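Putative transcriptional regulator, LysR family (Vibrio parahaemolyticus, PDB 3OXN) probably acts as a DNA-binding transcriptional regulator of the LysR family, represented here by its C-terminal substrate-binding (effector) domain without the winged-helix DNA-binding part. Local coordinates at residues Q19-A24 / S205-W210; C74-P79 / D193-W198; M120-D125 / T165-L170. All coordinates share one frame; numbering follows the deposited sequence.

Contact 1 of 3, residues Q19-A24 / S205-W210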
loop_
_atom_site.group_PDB
_atom_site.type_symbol
_atom_site.label_atom_id
_atom_site.label_comp_id
_atom_site.label_asym_id
_atom_site.label_seq_id
_atom_site.Cartn_x
_atom_site.Cartn_y
_atom_site.Cartn_z
ATOM N N GLN A 19 21.238 1.775 13.608
ATOM C CA GLN A 19 19.962 1.863 14.274
ATOM C C GLN A 19 18.834 1.765 13.271
ATOM O O GLN A 19 18.962 2.186 12.132
ATOM C CB GLN A 19 19.897 3.204 14.988
ATOM C CG GLN A 19 18.510 3.667 15.351
ATOM C CD GLN A 19 18.563 4.938 16.156
ATOM O OE1 GLN A 19 19.632 5.331 16.650
ATOM N NE2 GLN A 19 17.415 5.592 16.304
ATOM N N THR A 20 17.715 1.205 13.691
ATOM C CA THR A 20 16.563 1.146 12.794
ATOM C C THR A 20 15.535 2.272 13.042
ATOM O O THR A 20 15.304 2.712 14.167
ATOM C CB THR A 20 15.896 -0.248 12.781
ATOM O OG1 THR A 20 14.479 -0.081 12.708
ATOM C CG2 THR A 20 16.249 -1.024 14.034
ATOM N N PHE A 21 14.936 2.752 11.966
ATOM C CA PHE A 21 14.000 3.847 12.070
ATOM C C PHE A 21 12.635 3.333 11.680
ATOM O O PHE A 21 12.490 2.614 10.690
ATOM C CB PHE A 21 14.425 5.008 11.164
ATOM C CG PHE A 21 15.822 5.511 11.442
ATOM C CD1 PHE A 21 16.930 4.849 10.927
ATOM C CD2 PHE A 21 16.026 6.625 12.230
ATOM C CE1 PHE A 21 18.203 5.288 11.195
ATOM C CE2 PHE A 21 17.305 7.067 12.497
ATOM C CZ PHE A 21 18.395 6.391 11.975
ATOM N N THR A 22 11.645 3.674 12.495
ATOM C CA THR A 22 10.262 3.402 12.181
ATOM C C THR A 22 9.661 4.655 11.566
ATOM O O THR A 22 9.641 5.715 12.185
ATOM C CB THR A 22 9.479 3.062 13.447
ATOM O OG1 THR A 22 10.135 1.986 14.119
ATOM C CG2 THR A 22 8.041 2.668 13.114
ATOM N N ILE A 23 9.170 4.524 10.344
ATOM C CA ILE A 23 8.455 5.599 9.690
ATOM C C ILE A 23 7.032 5.171 9.443
ATOM O O ILE A 23 6.801 4.246 8.675
ATOM C CB ILE A 23 9.063 5.891 8.320
ATOM C CG1 ILE A 23 10.562 6.154 8.455
ATOM C CG2 ILE A 23 8.341 7.063 7.671
ATOM C CD1 ILE A 23 10.865 7.401 9.234
ATOM N N ALA A 24 6.077 5.825 10.088
ATOM C CA ALA A 24 4.664 5.576 9.789
ATOM C C ALA A 24 4.288 6.406 8.577
ATOM O O ALA A 24 4.419 7.635 8.590
ATOM C CB ALA A 24 3.779 5.939 10.981
ATOM N N SER A 205 17.225 14.047 19.140
ATOM C CA SER A 205 18.039 12.880 18.861
ATOM C C SER A 205 18.910 13.131 17.631
ATOM O O SER A 205 18.393 13.403 16.549
ATOM C CB SER A 205 17.170 11.650 18.642
ATOM O OG SER A 205 17.985 10.512 18.428
ATOM N N PRO A 206 20.239 13.047 17.804
ATOM C CA PRO A 206 21.229 13.170 16.720
ATOM C C PRO A 206 20.853 12.351 15.480
ATOM O O PRO A 206 21.066 12.823 14.357
ATOM C CB PRO A 206 22.498 12.589 17.342
ATOM C CG PRO A 206 22.327 12.789 18.820
ATOM C CD PRO A 206 20.863 12.779 19.114
ATOM N N ALA A 207 20.311 11.149 15.688
ATOM C CA ALA A 207 19.925 10.262 14.587
ATOM C C ALA A 207 18.610 10.684 13.925
ATOM O O ALA A 207 18.476 10.635 12.701
ATOM C CB ALA A 207 19.828 8.820 15.079
ATOM N N GLN A 208 17.644 11.095 14.741
ATOM C CA GLN A 208 16.367 11.570 14.228
ATOM C C GLN A 208 16.518 12.938 13.554
ATOM O O GLN A 208 15.911 13.188 12.513
ATOM C CB GLN A 208 15.300 11.615 15.332
ATOM C CG GLN A 208 15.024 10.277 16.039
ATOM C CD GLN A 208 14.531 9.162 15.102
ATOM O OE1 GLN A 208 14.006 9.430 14.020
ATOM N NE2 GLN A 208 14.700 7.906 15.527
ATOM N N GLU A 209 17.321 13.828 14.132
ATOM C CA GLU A 209 17.555 15.118 13.494
ATOM C C GLU A 209 18.215 14.852 12.159
ATOM O O GLU A 209 18.069 15.624 11.221
ATOM C CB GLU A 209 18.444 16.026 14.339
ATOM C CG GLU A 209 17.802 16.623 15.580
ATOM C CD GLU A 209 18.838 17.242 16.527
ATOM O OE1 GLU A 209 20.055 17.080 16.270
ATOM O OE2 GLU A 209 18.440 17.891 17.527
ATOM N N TRP A 210 18.944 13.748 12.068
ATOM C CA TRP A 210 19.625 13.414 10.824
ATOM C C TRP A 210 18.648 12.841 9.802
ATOM O O TRP A 210 18.609 13.284 8.658
ATOM C CB TRP A 210 20.793 12.443 11.064
ATOM C CG TRP A 210 21.308 11.845 9.789
ATOM C CD1 TRP A 210 22.218 12.389 8.950
ATOM C CD2 TRP A 210 20.904 10.606 9.191
ATOM N NE1 TRP A 210 22.421 11.570 7.867
ATOM C CE2 TRP A 210 21.626 10.462 7.991
ATOM C CE3 TRP A 210 20.001 9.594 9.557
ATOM C CZ2 TRP A 210 21.486 9.359 7.151
ATOM C CZ3 TRP A 210 19.861 8.491 8.724
ATOM C CH2 TRP A 210 20.600 8.382 7.537
#

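Contact 2 of 3, residues C74-P79 / D193-W198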
loop_
_atom_site.group_PDB
_atom_site.type_symbol
_atom_site.label_atom_id
_atom_site.label_comp_id
_atom_site.label_asym_id
_atom_site.label_seq_id
_atom_site.Cartn_x
_atom_site.Cartn_y
_atom_site.Cartn_z
ATOM N N CYS A 74 2.819 12.389 6.339
ATOM C CA CYS A 74 1.451 12.414 5.856
ATOM C C CYS A 74 0.912 13.827 5.788
ATOM O O CYS A 74 1.641 14.786 5.947
ATOM C CB CYS A 74 0.564 11.640 6.818
ATOM S SG CYS A 74 0.316 12.476 8.417
ATOM N N ARG A 75 -0.392 13.930 5.560
ATOM C CA ARG A 75 -1.133 15.168 5.757
ATOM C C ARG A 75 -2.003 15.042 7.011
ATOM O O ARG A 75 -3.105 14.507 6.950
ATOM C CB ARG A 75 -2.026 15.430 4.555
ATOM C CG ARG A 75 -2.512 16.843 4.481
ATOM C CD ARG A 75 -3.673 16.996 3.522
ATOM N NE ARG A 75 -4.912 17.292 4.238
ATOM C CZ ARG A 75 -5.322 18.524 4.511
ATOM N NH1 ARG A 75 -4.594 19.569 4.119
ATOM N NH2 ARG A 75 -6.455 18.712 5.170
ATOM N N PRO A 76 -1.508 15.517 8.161
ATOM C CA PRO A 76 -2.312 15.478 9.390
ATOM C C PRO A 76 -3.681 16.113 9.188
ATOM O O PRO A 76 -3.754 17.284 8.813
ATOM C CB PRO A 76 -1.511 16.337 10.362
ATOM C CG PRO A 76 -0.127 16.274 9.863
ATOM C CD PRO A 76 -0.206 16.166 8.371
ATOM N N THR A 77 -4.745 15.359 9.449
ATOM C CA THR A 77 -6.105 15.869 9.273
ATOM C C THR A 77 -6.421 17.017 10.239
ATOM O O THR A 77 -7.556 17.478 10.306
ATOM C CB THR A 77 -7.186 14.742 9.410
ATOM O OG1 THR A 77 -6.985 14.007 10.630
ATOM C CG2 THR A 77 -7.131 13.773 8.219
ATOM N N GLY A 78 -5.419 17.469 10.988
ATOM C CA GLY A 78 -5.592 18.594 11.895
ATOM C C GLY A 78 -4.326 18.981 12.644
ATOM O O GLY A 78 -3.284 18.354 12.474
ATOM N N PRO A 79 -4.412 20.021 13.484
ATOM C CA PRO A 79 -3.297 20.488 14.319
ATOM C C PRO A 79 -2.694 19.350 15.137
ATOM O O PRO A 79 -3.429 18.553 15.711
ATOM C CB PRO A 79 -3.959 21.503 15.253
ATOM C CG PRO A 79 -5.163 21.967 14.520
ATOM C CD PRO A 79 -5.639 20.805 13.706
ATOM N N ASP A 193 -0.694 20.363 1.544
ATOM C CA ASP A 193 0.703 20.017 1.757
ATOM C C ASP A 193 0.955 18.857 2.696
ATOM O O ASP A 193 0.228 18.652 3.678
ATOM C CB ASP A 193 1.601 21.231 2.068
ATOM C CG ASP A 193 0.877 22.333 2.815
ATOM O OD1 ASP A 193 1.175 23.524 2.529
ATOM O OD2 ASP A 193 0.018 22.005 3.674
ATOM N N TYR A 194 1.975 18.076 2.334
ATOM C CA TYR A 194 2.446 16.950 3.127
ATOM C C TYR A 194 3.481 17.453 4.112
ATOM O O TYR A 194 4.000 18.556 3.966
ATOM C CB TYR A 194 3.080 15.889 2.231
ATOM C CG TYR A 194 2.316 14.600 2.135
ATOM C CD1 TYR A 194 0.969 14.595 1.809
ATOM C CD2 TYR A 194 2.948 13.376 2.354
ATOM C CE1 TYR A 194 0.261 13.403 1.708
ATOM C CE2 TYR A 194 2.259 12.171 2.250
ATOM C CZ TYR A 194 0.909 12.188 1.924
ATOM O OH TYR A 194 0.200 11.004 1.813
ATOM N N SER A 195 3.775 16.623 5.108
ATOM C CA SER A 195 4.671 16.984 6.207
ATOM C C SER A 195 5.309 15.787 6.914
ATOM O O SER A 195 4.938 14.646 6.695
ATOM C CB SER A 195 3.945 17.875 7.231
ATOM O OG SER A 195 2.547 17.826 7.071
HETATM N N MSE A 196 6.318 16.074 7.729
HETATM C CA MSE A 196 6.871 15.095 8.640
HETATM C C MSE A 196 6.256 15.387 9.981
HETATM O O MSE A 196 6.001 16.545 10.300
HETATM C CB MSE A 196 8.368 15.257 8.749
HETATM C CG MSE A 196 9.141 14.816 7.539
HETATM SE SE MSE A 196 11.060 15.145 7.848
HETATM C CE MSE A 196 11.004 17.064 8.217
ATOM N N ILE A 197 6.008 14.346 10.760
ATOM C CA ILE A 197 5.509 14.538 12.107
ATOM C C ILE A 197 6.307 13.673 13.052
ATOM O O ILE A 197 6.594 12.523 12.742
ATOM C CB ILE A 197 4.013 14.181 12.217
ATOM C CG1 ILE A 197 3.252 14.617 10.956
ATOM C CG2 ILE A 197 3.403 14.788 13.484
ATOM C CD1 ILE A 197 2.936 16.080 10.894
ATOM N N TRP A 198 6.672 14.220 14.206
ATOM C CA TRP A 198 7.391 13.437 15.198
ATOM C C TRP A 198 7.133 13.895 16.631
ATOM O O TRP A 198 6.677 15.010 16.873
ATOM C CB TRP A 198 8.900 13.411 14.902
ATOM C CG TRP A 198 9.558 14.747 15.004
ATOM C CD1 TRP A 198 10.206 15.248 16.080
ATOM C CD2 TRP A 198 9.625 15.757 13.988
ATOM N NE1 TRP A 198 10.678 16.502 15.806
ATOM C CE2 TRP A 198 10.332 16.838 14.519
ATOM C CE3 TRP A 198 9.158 15.845 12.667
ATOM C CZ2 TRP A 198 10.584 18.003 13.796
ATOM C CZ3 TRP A 198 9.406 17.002 11.945
ATOM C CH2 TRP A 198 10.112 18.064 12.511
#

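Contact 3 of 3, residues M120-D125 / T165-L170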
loop_
_atom_site.group_PDB
_atom_site.type_symbol
_atom_site.label_atom_id
_atom_site.label_comp_id
_atom_site.label_asym_id
_atom_site.label_seq_id
_atom_site.Cartn_x
_atom_site.Cartn_y
_atom_site.Cartn_z
HETATM N N MSE A 120 -10.818 6.258 -7.004
HETATM C CA MSE A 120 -9.984 7.165 -6.214
HETATM C C MSE A 120 -8.846 6.480 -5.493
HETATM O O MSE A 120 -9.058 5.793 -4.502
HETATM C CB MSE A 120 -10.823 7.913 -5.197
HETATM C CG MSE A 120 -10.008 8.875 -4.381
HETATM SE SE MSE A 120 -11.117 10.220 -3.499
HETATM C CE MSE A 120 -12.332 10.680 -4.971
ATOM N N ILE A 121 -7.630 6.698 -5.966
ATOM C CA ILE A 121 -6.494 5.956 -5.446
ATOM C C ILE A 121 -5.618 6.801 -4.529
ATOM O O ILE A 121 -5.484 7.996 -4.751
ATOM C CB ILE A 121 -5.672 5.377 -6.608
ATOM C CG1 ILE A 121 -6.375 4.138 -7.146
ATOM C CG2 ILE A 121 -4.252 5.047 -6.165
ATOM C CD1 ILE A 121 -6.784 3.199 -6.037
ATOM N N ALA A 122 -5.087 6.186 -3.471
ATOM C CA ALA A 122 -4.002 6.731 -2.640
ATOM C C ALA A 122 -4.254 8.095 -2.017
ATOM O O ALA A 122 -3.317 8.761 -1.562
ATOM C CB ALA A 122 -2.704 6.749 -3.428
ATOM N N ILE A 123 -5.518 8.501 -2.006
ATOM C CA ILE A 123 -5.944 9.794 -1.494
ATOM C C ILE A 123 -6.432 9.612 -0.076
ATOM O O ILE A 123 -7.326 8.801 0.170
ATOM C CB ILE A 123 -7.152 10.295 -2.292
ATOM C CG1 ILE A 123 -6.747 10.650 -3.728
ATOM C CG2 ILE A 123 -7.834 11.444 -1.572
ATOM C CD1 ILE A 123 -5.921 11.931 -3.879
ATOM N N SER A 124 -5.880 10.360 0.870
ATOM C CA SER A 124 -6.384 10.278 2.237
ATOM C C SER A 124 -7.814 10.832 2.364
ATOM O O SER A 124 -8.227 11.686 1.583
ATOM C CB SER A 124 -5.458 11.028 3.169
ATOM O OG SER A 124 -5.363 12.375 2.771
ATOM N N ASP A 125 -8.569 10.337 3.342
ATOM C CA ASP A 125 -9.881 10.900 3.677
ATOM C C ASP A 125 -9.840 12.430 3.775
ATOM O O ASP A 125 -10.655 13.128 3.165
ATOM C CB ASP A 125 -10.383 10.322 5.008
ATOM C CG ASP A 125 -10.602 8.811 4.956
ATOM O OD1 ASP A 125 -11.529 8.340 4.247
ATOM O OD2 ASP A 125 -9.849 8.088 5.641
ATOM N N THR A 165 -8.507 9.176 -9.973
ATOM C CA THR A 165 -7.914 10.334 -9.303
ATOM C C THR A 165 -6.787 9.903 -8.379
ATOM O O THR A 165 -6.894 8.887 -7.707
ATOM C CB THR A 165 -8.932 11.105 -8.477
ATOM O OG1 THR A 165 -9.966 11.611 -9.334
ATOM C CG2 THR A 165 -8.232 12.251 -7.761
ATOM N N VAL A 166 -5.709 10.674 -8.341
ATOM C CA VAL A 166 -4.517 10.304 -7.574
ATOM C C VAL A 166 -3.704 11.544 -7.279
ATOM O O VAL A 166 -3.762 12.510 -8.045
ATOM C CB VAL A 166 -3.579 9.399 -8.383
ATOM C CG1 VAL A 166 -4.013 7.959 -8.324
ATOM C CG2 VAL A 166 -3.474 9.900 -9.809
ATOM N N PRO A 167 -2.916 11.515 -6.185
ATOM C CA PRO A 167 -1.940 12.585 -5.942
ATOM C C PRO A 167 -1.062 12.768 -7.184
ATOM O O PRO A 167 -0.605 11.764 -7.738
ATOM C CB PRO A 167 -1.106 12.043 -4.772
ATOM C CG PRO A 167 -1.962 11.068 -4.110
ATOM C CD PRO A 167 -2.810 10.439 -5.185
ATOM N N ALA A 168 -0.840 14.016 -7.601
ATOM C CA ALA A 168 -0.143 14.332 -8.851
ATOM C C ALA A 168 1.081 13.472 -9.181
ATOM O O ALA A 168 1.158 12.885 -10.265
ATOM C CB ALA A 168 0.246 15.790 -8.861
ATOM N N ASP A 169 2.032 13.411 -8.245
ATOM C CA ASP A 169 3.352 12.819 -8.488
ATOM C C ASP A 169 3.229 11.351 -8.824
ATOM O O ASP A 169 4.052 10.796 -9.554
ATOM C CB ASP A 169 4.273 12.968 -7.267
ATOM C CG ASP A 169 4.089 14.294 -6.535
ATOM O OD1 ASP A 169 5.118 14.895 -6.156
ATOM O OD2 ASP A 169 2.923 14.731 -6.320
ATOM N N LEU A 170 2.198 10.727 -8.264
ATOM C CA LEU A 170 1.955 9.308 -8.469
ATOM C C LEU A 170 1.421 9.065 -9.870
ATOM O O LEU A 170 1.857 8.142 -10.553
ATOM C CB LEU A 170 0.968 8.769 -7.440
ATOM C CG LEU A 170 0.733 7.278 -7.652
ATOM C CD1 LEU A 170 2.068 6.553 -7.707
ATOM C CD2 LEU A 170 -0.134 6.706 -6.566
#

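Contact 1 of 3, residues Q19-A24 / S205-W210
Gln19, one residue ahead of strand 20-25, meets the first turn of helix 206-227 through its carboxamide. CG lies anti to the backbone N (chi1 161°) and the chain stays extended beyond it. OE1 comes to rest against Ala207 CB at 3.8 Å, while NE2 stands 3.7 Å from Gln208 NE2. The two glutamine side chains cross at about a right angle with their amide planes 58° apart. At this separation the amides are close neighbours, and no hydrogen bond spans the segments.

At Phe21 the strand has begun, and its ring makes up the larger part of the strand side's share. The far end of the ring reaches the helix: CE2 is 4.0 Å from Ala207 CB, and CZ is 4.1 Å from Trp210 CZ3, the Trp210 and Phe21 side chains crossing at about a right angle. On the CD2 side the bent chain of Gln208 slides past in the opposite direction, its NE2 3.8 Å from Phe21 CD2 and its OE1 in the plane of the ring at the edge. Ala207 O also lies near, 3.8 Å from Phe21 CE2.

The domain has the two-lobed fold of the periplasmic-binding-protein clan, and here the helix that closes the modelled chain returns to the first strand of the first lobe. The axes of the strand and helix segments run with 52° between their directions, and side chains bridge the separation between them. Phe21 is also packed against Val48 and Leu211, and Trp210 NE1 turns its hydrogen bond to Glu44. Further along, Ile23 continues the same packing by lying on Leu211 of the helix.

Contact 2 of 3, residues C74-P79 / D193-W198
Cys74 and Ser195 form an antiparallel beta bridge, a hydrogen-bonded pair, at the point where strand 71-74 ends beside strand 194-199 in the sheet of the first lobe. Strand 194-199 is the antiparallel member of an otherwise parallel sheet with strand order 2-1-3-5-4, consistent with the periplasmic-binding-protein fold. Cys74 N donates to Ser195 O at 3.1 Å, and Ser195 N returns a bond to Cys74 O at 2.9 Å. Ser195 OG adds a weak bond to the same Cys74 O, so that carbonyl receives two donors from one residue.

Next to the bridge, one face of the Tyr194 ring is covered by the backbone of Cys74 and Arg75. Cys74 CA makes a CH-pi contact 4.0 Å from the centroid of the Tyr194 ring, Cys74 C sits over its centre, and Arg75 N is offset toward the rim. Tyr194 OH is hydrogen-bonded to Thr26, and Tyr28 packs edge-to-face with the ring.

Beyond Cys74 the chain leaves the sheet as a loop. Arg75 CG lies anti to its backbone N (chi1 -163°), which puts it 3.4 Å from Asp193 O. Pro76 and Ile197 reach toward each other tip to tip, with Leu60 on Pro76 and Leu64 on Ile197 from helix 60-65.

Arg75 NH1 and Asp193 OD2 stay 5.2 Å apart, too far for a salt bridge, and Asp193 OD1 has a long, weak ion pair with Arg90. Backbone bonds and the covering ring therefore define the contact, while the opposite charges probably contribute little.

Contact 3 of 3, residues M120-D125 / T165-L170
Ile121 and Val166 are brought together by their first torsions: Ile121 CG2 stands anti to its backbone N, and Val166 CG1 stands anti to its carbonyl carbon (chi1 -83°). The two side chains lie side by side, pointing the same way, with Val166 CG1 3.5 Å from Ile121 CB and 3.6 Å from the Ile121 CG2 branch. Ile123 is turned by chi2 (-73°) to put CD1 against the proline ring, 3.7 Å from Pro167 CD, the two side chains sliding past each other in opposite directions.

Behind these side chains the backbones pair in parallel. Met120, a selenomethionine, bridges to Thr165, and Ile121 N donates to Thr165 O at 2.9 Å in a nearly straight bond with an N-H...O angle of 164°. Strands 117-120 and 163-167 are thus neighbours in the sheet of the second lobe, and both end here, giving way to helices 125-134 and 168-177.

Two residues past the strand, Ala122 turns the chain with a positive phi, its CB pointing at the other segment, 4.1 Å from Pro167 CD and equally near Leu170 CD2. The Pro167 ring also lies beside two carbonyls, its CD 3.6 Å from Ile121 O and its CG 3.7 Å from Ala122 O. Leu170 continues onto Gln31 and Thr32 of helix 28-44, and Pro167 onto Tyr28, so this corner meets the first lobe.

Ser124 and Pro167 occupy the N-cap positions of their helices, Ser124 OG weakly bonding Val127 N. One backbone bond joins the two segments, continuing the pairing that Thr165 makes with Ala119, and buried aliphatic groups do the rest, holding two helix starts at the same end of the sheet.

Contacts 1 and 2 belong to the first lobe and share its sheet, their centres about 17 Å apart; helix 206-227 is the next element after strand 194-199. Contact 3 lies in the second lobe, its centre about 27 Å from that of contact 1 but only about 16 Å from that of contact 2. Contacts 2 and 3 come within about 5 Å at their nearest atoms without touching. Between them, Tyr28 packs on Tyr194 and Pro167, and His57 meets both Arg75 and Ser124. They probably flank the cleft between the lobes, where effectors bind in LysR-family relatives; no effector site is established here. Contact 1 is farther from contact 3, about 12 Å at the nearest atoms.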